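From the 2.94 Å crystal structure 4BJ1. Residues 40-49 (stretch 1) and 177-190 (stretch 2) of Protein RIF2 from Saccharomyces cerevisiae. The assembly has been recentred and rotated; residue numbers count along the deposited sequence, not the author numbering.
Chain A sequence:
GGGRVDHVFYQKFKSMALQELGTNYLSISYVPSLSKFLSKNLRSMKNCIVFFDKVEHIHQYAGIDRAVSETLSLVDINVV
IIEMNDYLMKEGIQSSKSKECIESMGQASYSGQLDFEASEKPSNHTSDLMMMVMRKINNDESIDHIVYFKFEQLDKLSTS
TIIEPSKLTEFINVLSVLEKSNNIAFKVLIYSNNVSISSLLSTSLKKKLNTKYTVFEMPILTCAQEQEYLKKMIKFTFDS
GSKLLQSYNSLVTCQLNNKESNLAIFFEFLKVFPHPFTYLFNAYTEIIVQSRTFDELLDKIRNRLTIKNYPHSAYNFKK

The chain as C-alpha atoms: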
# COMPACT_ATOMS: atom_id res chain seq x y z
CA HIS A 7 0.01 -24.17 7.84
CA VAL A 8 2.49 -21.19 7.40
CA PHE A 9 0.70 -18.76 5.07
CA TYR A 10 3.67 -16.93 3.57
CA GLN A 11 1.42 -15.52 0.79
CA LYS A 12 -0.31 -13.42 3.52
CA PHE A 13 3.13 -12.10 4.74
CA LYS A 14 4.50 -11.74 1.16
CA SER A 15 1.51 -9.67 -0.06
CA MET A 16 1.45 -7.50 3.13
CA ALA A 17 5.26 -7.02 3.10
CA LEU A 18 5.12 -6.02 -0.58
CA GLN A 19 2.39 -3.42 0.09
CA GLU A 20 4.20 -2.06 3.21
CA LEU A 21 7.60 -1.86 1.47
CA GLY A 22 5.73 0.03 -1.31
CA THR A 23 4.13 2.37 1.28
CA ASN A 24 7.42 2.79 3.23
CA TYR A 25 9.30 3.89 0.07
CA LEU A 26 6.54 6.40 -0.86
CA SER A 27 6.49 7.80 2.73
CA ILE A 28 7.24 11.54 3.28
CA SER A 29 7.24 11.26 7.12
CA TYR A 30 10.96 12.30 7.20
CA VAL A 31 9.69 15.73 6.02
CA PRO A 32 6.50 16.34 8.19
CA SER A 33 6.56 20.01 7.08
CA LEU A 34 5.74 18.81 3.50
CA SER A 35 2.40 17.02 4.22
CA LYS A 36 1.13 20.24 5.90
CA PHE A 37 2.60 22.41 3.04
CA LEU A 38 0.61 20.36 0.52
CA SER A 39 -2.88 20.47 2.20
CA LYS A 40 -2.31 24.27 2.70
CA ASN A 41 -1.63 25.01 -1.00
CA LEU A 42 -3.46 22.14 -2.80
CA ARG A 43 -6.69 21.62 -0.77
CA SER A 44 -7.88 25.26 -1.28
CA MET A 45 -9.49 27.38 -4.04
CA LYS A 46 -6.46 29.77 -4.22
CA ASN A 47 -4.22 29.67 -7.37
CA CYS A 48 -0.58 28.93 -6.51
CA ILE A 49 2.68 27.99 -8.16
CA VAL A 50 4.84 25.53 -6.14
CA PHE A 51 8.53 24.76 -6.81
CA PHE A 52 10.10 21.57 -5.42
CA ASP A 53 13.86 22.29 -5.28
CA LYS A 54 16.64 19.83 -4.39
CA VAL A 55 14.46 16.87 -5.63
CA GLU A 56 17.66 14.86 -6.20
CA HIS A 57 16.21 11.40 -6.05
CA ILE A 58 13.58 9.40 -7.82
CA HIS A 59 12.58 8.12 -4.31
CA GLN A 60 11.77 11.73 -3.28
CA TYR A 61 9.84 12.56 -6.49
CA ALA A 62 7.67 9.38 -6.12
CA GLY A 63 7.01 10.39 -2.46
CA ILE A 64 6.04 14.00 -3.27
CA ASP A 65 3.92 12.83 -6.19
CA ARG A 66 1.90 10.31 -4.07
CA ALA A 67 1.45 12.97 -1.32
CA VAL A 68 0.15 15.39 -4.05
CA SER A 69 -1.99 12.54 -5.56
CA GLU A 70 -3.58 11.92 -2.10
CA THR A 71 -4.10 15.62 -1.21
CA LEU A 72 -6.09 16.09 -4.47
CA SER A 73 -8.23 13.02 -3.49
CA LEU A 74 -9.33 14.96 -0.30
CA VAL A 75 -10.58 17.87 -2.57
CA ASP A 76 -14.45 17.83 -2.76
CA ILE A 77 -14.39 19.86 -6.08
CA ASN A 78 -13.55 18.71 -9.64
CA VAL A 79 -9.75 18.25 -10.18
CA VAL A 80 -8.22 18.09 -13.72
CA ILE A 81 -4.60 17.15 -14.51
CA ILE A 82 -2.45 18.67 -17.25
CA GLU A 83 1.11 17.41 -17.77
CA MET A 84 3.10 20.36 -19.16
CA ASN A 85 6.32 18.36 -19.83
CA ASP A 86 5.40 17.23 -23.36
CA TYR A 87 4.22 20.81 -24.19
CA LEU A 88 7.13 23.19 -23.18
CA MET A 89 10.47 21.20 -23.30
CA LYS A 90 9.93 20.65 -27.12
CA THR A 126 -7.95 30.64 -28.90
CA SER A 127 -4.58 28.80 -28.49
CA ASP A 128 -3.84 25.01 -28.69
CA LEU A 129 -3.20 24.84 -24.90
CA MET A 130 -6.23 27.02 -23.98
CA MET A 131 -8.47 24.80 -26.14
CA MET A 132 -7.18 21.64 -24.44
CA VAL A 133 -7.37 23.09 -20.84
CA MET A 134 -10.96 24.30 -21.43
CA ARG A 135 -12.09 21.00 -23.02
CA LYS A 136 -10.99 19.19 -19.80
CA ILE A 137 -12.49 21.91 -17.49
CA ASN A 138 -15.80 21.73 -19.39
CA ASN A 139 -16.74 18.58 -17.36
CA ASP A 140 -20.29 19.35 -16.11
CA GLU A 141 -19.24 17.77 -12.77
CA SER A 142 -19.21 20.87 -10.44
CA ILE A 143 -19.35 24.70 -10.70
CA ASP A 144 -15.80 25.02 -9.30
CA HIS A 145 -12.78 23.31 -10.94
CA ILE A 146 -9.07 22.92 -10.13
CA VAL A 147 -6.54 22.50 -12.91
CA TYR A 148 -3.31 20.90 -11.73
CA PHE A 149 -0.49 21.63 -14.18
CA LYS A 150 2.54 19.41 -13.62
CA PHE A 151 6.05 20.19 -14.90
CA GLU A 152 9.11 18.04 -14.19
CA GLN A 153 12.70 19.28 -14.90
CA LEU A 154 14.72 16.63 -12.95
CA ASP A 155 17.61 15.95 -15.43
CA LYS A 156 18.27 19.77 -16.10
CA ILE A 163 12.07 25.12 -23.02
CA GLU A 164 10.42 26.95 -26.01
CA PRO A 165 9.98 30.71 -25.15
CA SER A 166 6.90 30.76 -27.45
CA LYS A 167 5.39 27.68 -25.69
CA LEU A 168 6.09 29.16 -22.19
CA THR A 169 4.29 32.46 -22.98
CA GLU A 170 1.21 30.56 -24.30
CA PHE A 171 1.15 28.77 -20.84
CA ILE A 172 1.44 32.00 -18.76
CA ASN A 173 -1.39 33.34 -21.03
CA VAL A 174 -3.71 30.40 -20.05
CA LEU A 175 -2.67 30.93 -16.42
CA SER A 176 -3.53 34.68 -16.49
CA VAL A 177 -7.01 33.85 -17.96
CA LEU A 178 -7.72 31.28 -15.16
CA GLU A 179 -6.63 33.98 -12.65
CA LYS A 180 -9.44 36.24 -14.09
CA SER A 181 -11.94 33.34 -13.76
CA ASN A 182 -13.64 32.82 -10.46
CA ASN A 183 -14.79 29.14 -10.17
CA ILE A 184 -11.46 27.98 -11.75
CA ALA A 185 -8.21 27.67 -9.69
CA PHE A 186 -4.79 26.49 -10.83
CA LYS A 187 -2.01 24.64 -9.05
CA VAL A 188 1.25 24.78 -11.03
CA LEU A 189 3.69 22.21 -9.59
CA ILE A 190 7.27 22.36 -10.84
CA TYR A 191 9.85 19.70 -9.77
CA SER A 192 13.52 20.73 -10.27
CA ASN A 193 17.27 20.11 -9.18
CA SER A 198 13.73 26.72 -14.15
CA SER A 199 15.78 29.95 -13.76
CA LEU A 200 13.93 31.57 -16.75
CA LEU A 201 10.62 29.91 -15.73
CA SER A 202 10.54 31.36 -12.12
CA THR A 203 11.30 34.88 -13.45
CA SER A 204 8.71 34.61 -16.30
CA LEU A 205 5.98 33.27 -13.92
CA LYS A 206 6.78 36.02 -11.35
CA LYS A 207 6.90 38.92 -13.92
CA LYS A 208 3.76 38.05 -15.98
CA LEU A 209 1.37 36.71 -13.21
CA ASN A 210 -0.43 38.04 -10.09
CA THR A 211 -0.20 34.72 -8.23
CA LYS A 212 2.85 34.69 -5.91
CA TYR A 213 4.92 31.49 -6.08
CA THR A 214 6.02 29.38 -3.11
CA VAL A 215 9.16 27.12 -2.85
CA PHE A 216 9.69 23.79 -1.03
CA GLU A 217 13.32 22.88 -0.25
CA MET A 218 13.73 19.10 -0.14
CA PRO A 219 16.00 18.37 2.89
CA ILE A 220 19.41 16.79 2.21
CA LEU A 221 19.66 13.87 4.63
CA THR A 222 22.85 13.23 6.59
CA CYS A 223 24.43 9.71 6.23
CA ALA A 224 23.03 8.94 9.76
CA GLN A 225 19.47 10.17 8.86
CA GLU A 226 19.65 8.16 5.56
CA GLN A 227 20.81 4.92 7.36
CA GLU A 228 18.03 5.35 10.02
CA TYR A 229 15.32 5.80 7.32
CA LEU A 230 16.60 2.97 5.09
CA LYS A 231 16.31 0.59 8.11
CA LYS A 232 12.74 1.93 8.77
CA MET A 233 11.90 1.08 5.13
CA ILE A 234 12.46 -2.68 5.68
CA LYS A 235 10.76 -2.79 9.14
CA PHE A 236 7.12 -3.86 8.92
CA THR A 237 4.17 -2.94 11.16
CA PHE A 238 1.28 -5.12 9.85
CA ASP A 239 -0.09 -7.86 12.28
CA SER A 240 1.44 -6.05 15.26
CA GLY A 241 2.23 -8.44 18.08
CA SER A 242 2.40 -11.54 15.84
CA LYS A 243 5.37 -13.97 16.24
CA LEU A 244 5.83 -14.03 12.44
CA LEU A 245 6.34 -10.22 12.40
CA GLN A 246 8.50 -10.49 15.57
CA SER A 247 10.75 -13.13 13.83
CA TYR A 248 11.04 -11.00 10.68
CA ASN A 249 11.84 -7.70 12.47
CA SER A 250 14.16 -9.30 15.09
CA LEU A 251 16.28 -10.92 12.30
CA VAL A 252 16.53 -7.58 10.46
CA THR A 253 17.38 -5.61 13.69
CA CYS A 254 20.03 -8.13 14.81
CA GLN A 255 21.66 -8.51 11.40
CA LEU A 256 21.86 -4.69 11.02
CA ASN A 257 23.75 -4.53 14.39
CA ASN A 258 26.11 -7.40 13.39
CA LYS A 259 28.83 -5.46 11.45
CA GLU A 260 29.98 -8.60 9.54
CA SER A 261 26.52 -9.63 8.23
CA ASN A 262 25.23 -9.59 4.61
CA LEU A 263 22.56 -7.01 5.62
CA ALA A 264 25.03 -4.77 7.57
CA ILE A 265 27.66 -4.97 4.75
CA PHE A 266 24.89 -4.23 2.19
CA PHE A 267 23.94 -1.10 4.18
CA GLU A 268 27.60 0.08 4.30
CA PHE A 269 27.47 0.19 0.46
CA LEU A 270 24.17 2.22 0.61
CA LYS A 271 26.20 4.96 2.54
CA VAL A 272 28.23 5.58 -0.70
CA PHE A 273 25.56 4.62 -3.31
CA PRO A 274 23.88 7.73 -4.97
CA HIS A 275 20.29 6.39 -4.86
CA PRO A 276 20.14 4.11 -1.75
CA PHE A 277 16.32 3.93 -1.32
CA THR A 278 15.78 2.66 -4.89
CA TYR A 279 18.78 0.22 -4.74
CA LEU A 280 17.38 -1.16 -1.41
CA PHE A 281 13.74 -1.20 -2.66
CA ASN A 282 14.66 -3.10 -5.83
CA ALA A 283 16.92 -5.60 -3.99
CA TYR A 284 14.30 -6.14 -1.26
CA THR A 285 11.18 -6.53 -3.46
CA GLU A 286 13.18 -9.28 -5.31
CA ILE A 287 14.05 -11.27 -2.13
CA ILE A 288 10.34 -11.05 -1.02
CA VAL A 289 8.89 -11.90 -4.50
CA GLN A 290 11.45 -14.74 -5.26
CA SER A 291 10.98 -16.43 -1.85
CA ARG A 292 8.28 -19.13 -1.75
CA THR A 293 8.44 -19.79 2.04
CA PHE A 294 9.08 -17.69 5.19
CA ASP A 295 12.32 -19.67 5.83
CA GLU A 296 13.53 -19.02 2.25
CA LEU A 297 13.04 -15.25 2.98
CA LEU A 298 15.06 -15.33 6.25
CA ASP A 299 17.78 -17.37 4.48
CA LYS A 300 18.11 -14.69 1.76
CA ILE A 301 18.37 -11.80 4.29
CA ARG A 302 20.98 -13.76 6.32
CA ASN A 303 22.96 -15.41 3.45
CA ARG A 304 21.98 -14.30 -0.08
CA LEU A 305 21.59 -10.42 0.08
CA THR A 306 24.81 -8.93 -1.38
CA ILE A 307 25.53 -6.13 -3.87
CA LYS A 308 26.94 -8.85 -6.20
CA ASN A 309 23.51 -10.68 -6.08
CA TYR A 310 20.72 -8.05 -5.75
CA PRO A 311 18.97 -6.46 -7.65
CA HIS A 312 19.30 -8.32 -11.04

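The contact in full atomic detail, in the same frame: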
# COMPACT_ATOMS: atom_id res chain seq x y z
N LYS A 40 -2.21 22.82 2.62
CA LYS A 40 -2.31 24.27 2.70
C LYS A 40 -2.48 24.89 1.30
O LYS A 40 -3.36 25.74 1.10
CB LYS A 40 -1.04 24.84 3.40
CG LYS A 40 -0.94 26.37 3.47
CD LYS A 40 0.52 26.83 3.49
CE LYS A 40 0.74 28.10 2.69
NZ LYS A 40 2.10 28.14 2.07
N ASN A 41 -1.64 24.46 0.35
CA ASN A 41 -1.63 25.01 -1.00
C ASN A 41 -2.53 24.29 -1.99
O ASN A 41 -3.09 24.95 -2.86
CB ASN A 41 -0.21 25.11 -1.52
CG ASN A 41 0.65 26.09 -0.76
OD1 ASN A 41 0.72 27.28 -1.09
ND2 ASN A 41 1.31 25.62 0.28
N LEU A 42 -2.69 22.96 -1.87
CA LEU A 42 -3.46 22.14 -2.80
C LEU A 42 -4.94 22.00 -2.50
O LEU A 42 -5.72 21.94 -3.45
CB LEU A 42 -2.86 20.73 -2.95
CG LEU A 42 -1.52 20.60 -3.65
CD1 LEU A 42 -0.98 19.21 -3.47
CD2 LEU A 42 -1.63 20.93 -5.13
N ARG A 43 -5.31 21.85 -1.21
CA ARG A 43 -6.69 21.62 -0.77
C ARG A 43 -7.45 22.94 -0.51
O ARG A 43 -8.26 23.02 0.41
CB ARG A 43 -6.74 20.67 0.45
N SER A 44 -7.21 23.96 -1.35
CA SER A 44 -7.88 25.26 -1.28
C SER A 44 -8.35 25.68 -2.67
O SER A 44 -8.15 24.93 -3.64
CB SER A 44 -6.99 26.32 -0.64
OG SER A 44 -5.90 26.70 -1.46
N MET A 45 -8.99 26.85 -2.78
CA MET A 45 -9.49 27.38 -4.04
C MET A 45 -8.62 28.56 -4.52
O MET A 45 -8.99 29.28 -5.45
CB MET A 45 -10.98 27.76 -3.90
CG MET A 45 -11.77 27.72 -5.20
SD MET A 45 -11.80 26.12 -6.08
CE MET A 45 -12.08 26.71 -7.77
N LYS A 46 -7.43 28.72 -3.89
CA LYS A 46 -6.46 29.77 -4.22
C LYS A 46 -5.45 29.25 -5.26
O LYS A 46 -4.94 28.14 -5.11
CB LYS A 46 -5.73 30.24 -2.95
N ASN A 47 -5.19 30.04 -6.33
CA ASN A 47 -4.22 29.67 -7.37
C ASN A 47 -2.82 29.80 -6.79
O ASN A 47 -2.50 30.86 -6.24
CB ASN A 47 -4.26 30.60 -8.60
CG ASN A 47 -5.59 31.04 -9.13
OD1 ASN A 47 -6.23 30.34 -9.90
ND2 ASN A 47 -5.93 32.30 -8.88
N CYS A 48 -1.98 28.78 -6.92
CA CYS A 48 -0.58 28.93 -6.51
C CYS A 48 0.36 28.08 -7.35
O CYS A 48 -0.02 27.07 -7.93
CB CYS A 48 -0.33 28.76 -5.01
SG CYS A 48 1.17 29.60 -4.41
N ILE A 49 1.58 28.59 -7.45
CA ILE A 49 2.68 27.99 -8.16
C ILE A 49 3.63 27.49 -7.08
O ILE A 49 4.03 28.27 -6.21
CB ILE A 49 3.31 29.04 -9.09
CG1 ILE A 49 2.27 29.51 -10.13
CG2 ILE A 49 4.57 28.49 -9.77
CD1 ILE A 49 2.40 30.89 -10.53
N VAL A 177 -5.56 33.92 -17.70
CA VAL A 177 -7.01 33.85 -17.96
C VAL A 177 -7.75 33.10 -16.85
O VAL A 177 -8.87 33.48 -16.51
CB VAL A 177 -7.31 33.30 -19.37
CG1 VAL A 177 -8.78 32.93 -19.53
CG2 VAL A 177 -6.89 34.31 -20.43
N LEU A 178 -7.12 32.06 -16.25
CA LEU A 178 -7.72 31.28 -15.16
C LEU A 178 -7.73 32.09 -13.85
O LEU A 178 -8.56 31.86 -12.96
CB LEU A 178 -7.03 29.93 -14.98
CG LEU A 178 -6.97 28.96 -16.18
CD1 LEU A 178 -6.29 27.65 -15.78
CD2 LEU A 178 -8.34 28.68 -16.76
N GLU A 179 -6.79 33.06 -13.76
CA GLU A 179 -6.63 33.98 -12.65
C GLU A 179 -7.86 34.89 -12.63
O GLU A 179 -8.43 35.11 -11.56
CB GLU A 179 -5.34 34.81 -12.85
CG GLU A 179 -4.39 34.79 -11.66
CD GLU A 179 -3.00 35.33 -11.94
OE1 GLU A 179 -2.88 36.40 -12.60
OE2 GLU A 179 -2.02 34.71 -11.47
N LYS A 180 -8.28 35.37 -13.82
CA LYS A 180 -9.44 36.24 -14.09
C LYS A 180 -10.75 35.50 -13.80
O LYS A 180 -11.74 36.13 -13.42
CB LYS A 180 -9.42 36.72 -15.55
CG LYS A 180 -8.30 37.71 -15.83
CD LYS A 180 -8.13 38.01 -17.31
CE LYS A 180 -6.90 38.86 -17.56
NZ LYS A 180 -7.15 40.31 -17.29
N SER A 181 -10.75 34.16 -13.98
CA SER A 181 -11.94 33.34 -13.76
C SER A 181 -12.11 32.96 -12.32
O SER A 181 -11.25 32.30 -11.72
CB SER A 181 -11.90 32.06 -14.61
OG SER A 181 -11.21 32.17 -15.84
N ASN A 182 -13.26 33.31 -11.77
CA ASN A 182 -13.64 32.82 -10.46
C ASN A 182 -14.26 31.46 -10.85
O ASN A 182 -14.63 31.28 -12.02
CB ASN A 182 -14.65 33.74 -9.77
CG ASN A 182 -15.67 34.34 -10.69
OD1 ASN A 182 -15.35 35.16 -11.57
ND2 ASN A 182 -16.91 33.95 -10.50
N ASN A 183 -14.28 30.49 -9.92
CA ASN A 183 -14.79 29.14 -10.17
C ASN A 183 -13.75 28.22 -10.79
O ASN A 183 -13.98 27.03 -10.84
CB ASN A 183 -16.11 29.12 -10.96
CG ASN A 183 -17.21 29.94 -10.30
OD1 ASN A 183 -17.71 30.93 -10.88
ND2 ASN A 183 -17.56 29.57 -9.07
N ILE A 184 -12.61 28.76 -11.22
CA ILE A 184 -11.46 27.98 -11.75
C ILE A 184 -10.19 28.43 -11.02
O ILE A 184 -9.88 29.64 -11.01
CB ILE A 184 -11.27 28.02 -13.30
CG1 ILE A 184 -12.51 27.56 -14.05
CG2 ILE A 184 -10.09 27.16 -13.70
CD1 ILE A 184 -12.66 28.26 -15.32
N ALA A 185 -9.47 27.46 -10.42
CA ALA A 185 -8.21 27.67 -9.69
C ALA A 185 -7.13 26.81 -10.31
O ALA A 185 -7.43 25.74 -10.83
CB ALA A 185 -8.37 27.30 -8.22
N PHE A 186 -5.88 27.26 -10.27
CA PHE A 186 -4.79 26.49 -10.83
C PHE A 186 -3.72 26.24 -9.82
O PHE A 186 -3.45 27.09 -8.97
CB PHE A 186 -4.20 27.15 -12.09
CG PHE A 186 -3.56 28.51 -11.94
CD1 PHE A 186 -2.25 28.63 -11.47
CD2 PHE A 186 -4.21 29.66 -12.37
CE1 PHE A 186 -1.64 29.89 -11.36
CE2 PHE A 186 -3.60 30.92 -12.27
CZ PHE A 186 -2.32 31.03 -11.78
N LYS A 187 -3.10 25.06 -9.91
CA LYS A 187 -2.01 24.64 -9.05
C LYS A 187 -0.91 24.20 -9.99
O LYS A 187 -1.00 23.14 -10.59
CB LYS A 187 -2.43 23.49 -8.09
CG LYS A 187 -3.80 23.66 -7.39
CD LYS A 187 -3.88 24.78 -6.34
CE LYS A 187 -5.26 24.80 -5.72
NZ LYS A 187 -5.29 25.49 -4.41
N VAL A 188 0.09 25.07 -10.18
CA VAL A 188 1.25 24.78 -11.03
C VAL A 188 2.29 24.16 -10.12
O VAL A 188 2.66 24.77 -9.11
CB VAL A 188 1.77 26.03 -11.79
CG1 VAL A 188 2.90 25.66 -12.73
CG2 VAL A 188 0.65 26.68 -12.56
N LEU A 189 2.71 22.92 -10.42
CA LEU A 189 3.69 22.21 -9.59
C LEU A 189 4.89 21.88 -10.44
O LEU A 189 4.79 21.12 -11.41
CB LEU A 189 3.07 20.94 -8.93
CG LEU A 189 2.28 21.11 -7.60
CD1 LEU A 189 1.05 21.99 -7.75
CD2 LEU A 189 1.77 19.79 -7.10
N ILE A 190 6.01 22.54 -10.13
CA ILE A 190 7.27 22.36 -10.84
C ILE A 190 8.23 21.62 -9.92
O ILE A 190 8.36 21.99 -8.75
CB ILE A 190 7.87 23.68 -11.40
CG1 ILE A 190 6.85 24.51 -12.21
CG2 ILE A 190 9.11 23.42 -12.25
CD1 ILE A 190 6.52 25.73 -11.56

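Two segments whose touching residues are at least 131 apart in sequence meet as neighbouring parallel β-strands, and a buried lysine from one strand ties down the helix and loop that lead into the other. Together they bury 716 Å². The strand pairing is short: Cys48 N donates to Phe186 O (3.0 Å), and Val188 N donates to Cys48 O (3.0 Å), so Cys48 uses both its backbone polar groups on the partner strand. CA-H...O contacts fill in between, with Lys187 CA 3.3 Å from Cys48 O and Ile49 CA 3.4 Å from Val188 O.

Just before the strand, the side chain of Asn47 extends the ladder: its OD1 accepts from Phe186 N at 3.1 Å. The same side chain lies over one face of the Phe186 ring, with Asn47 CB 3.6 Å from the ring centroid and almost on its normal. Ile49 sits at the ring edge, CG1 to Phe186 CE1 4.1 Å.

Lys187 leaves the sheet on the face it shares with Cys48, then bends through two m rotamers before extending, which carries its ammonium to a cluster of backbone carbonyls. Lys187 NZ donates to Asn41 O (2.7 Å) and Lys46 O (2.8 Å), and weakly to Ser44 O (3.0 Å). These carbonyls take up hydrogen bonds from an ammonium that would otherwise be costly to bury, while the long aliphatic part packs against Leu42, whose CD2 is 4.0 Å from Lys187 CB.

Leu42 CD2 meets Leu189 CD1 at 3.9 Å. On the face shared by Ile49 and Val188, Ile49 CG1 lies 3.9 Å from Val188 CB, and Ile49 CG2 reaches Ile190 CD1 at 3.8 Å. Near the start of the strand containing Ala185, the thioether of exposed Met45 folds back, bringing CE within 3.8 Å of Ala185 CB; Ala185 CB, which points toward the Met45 segment, also lies 3.5 Å from Met45 O.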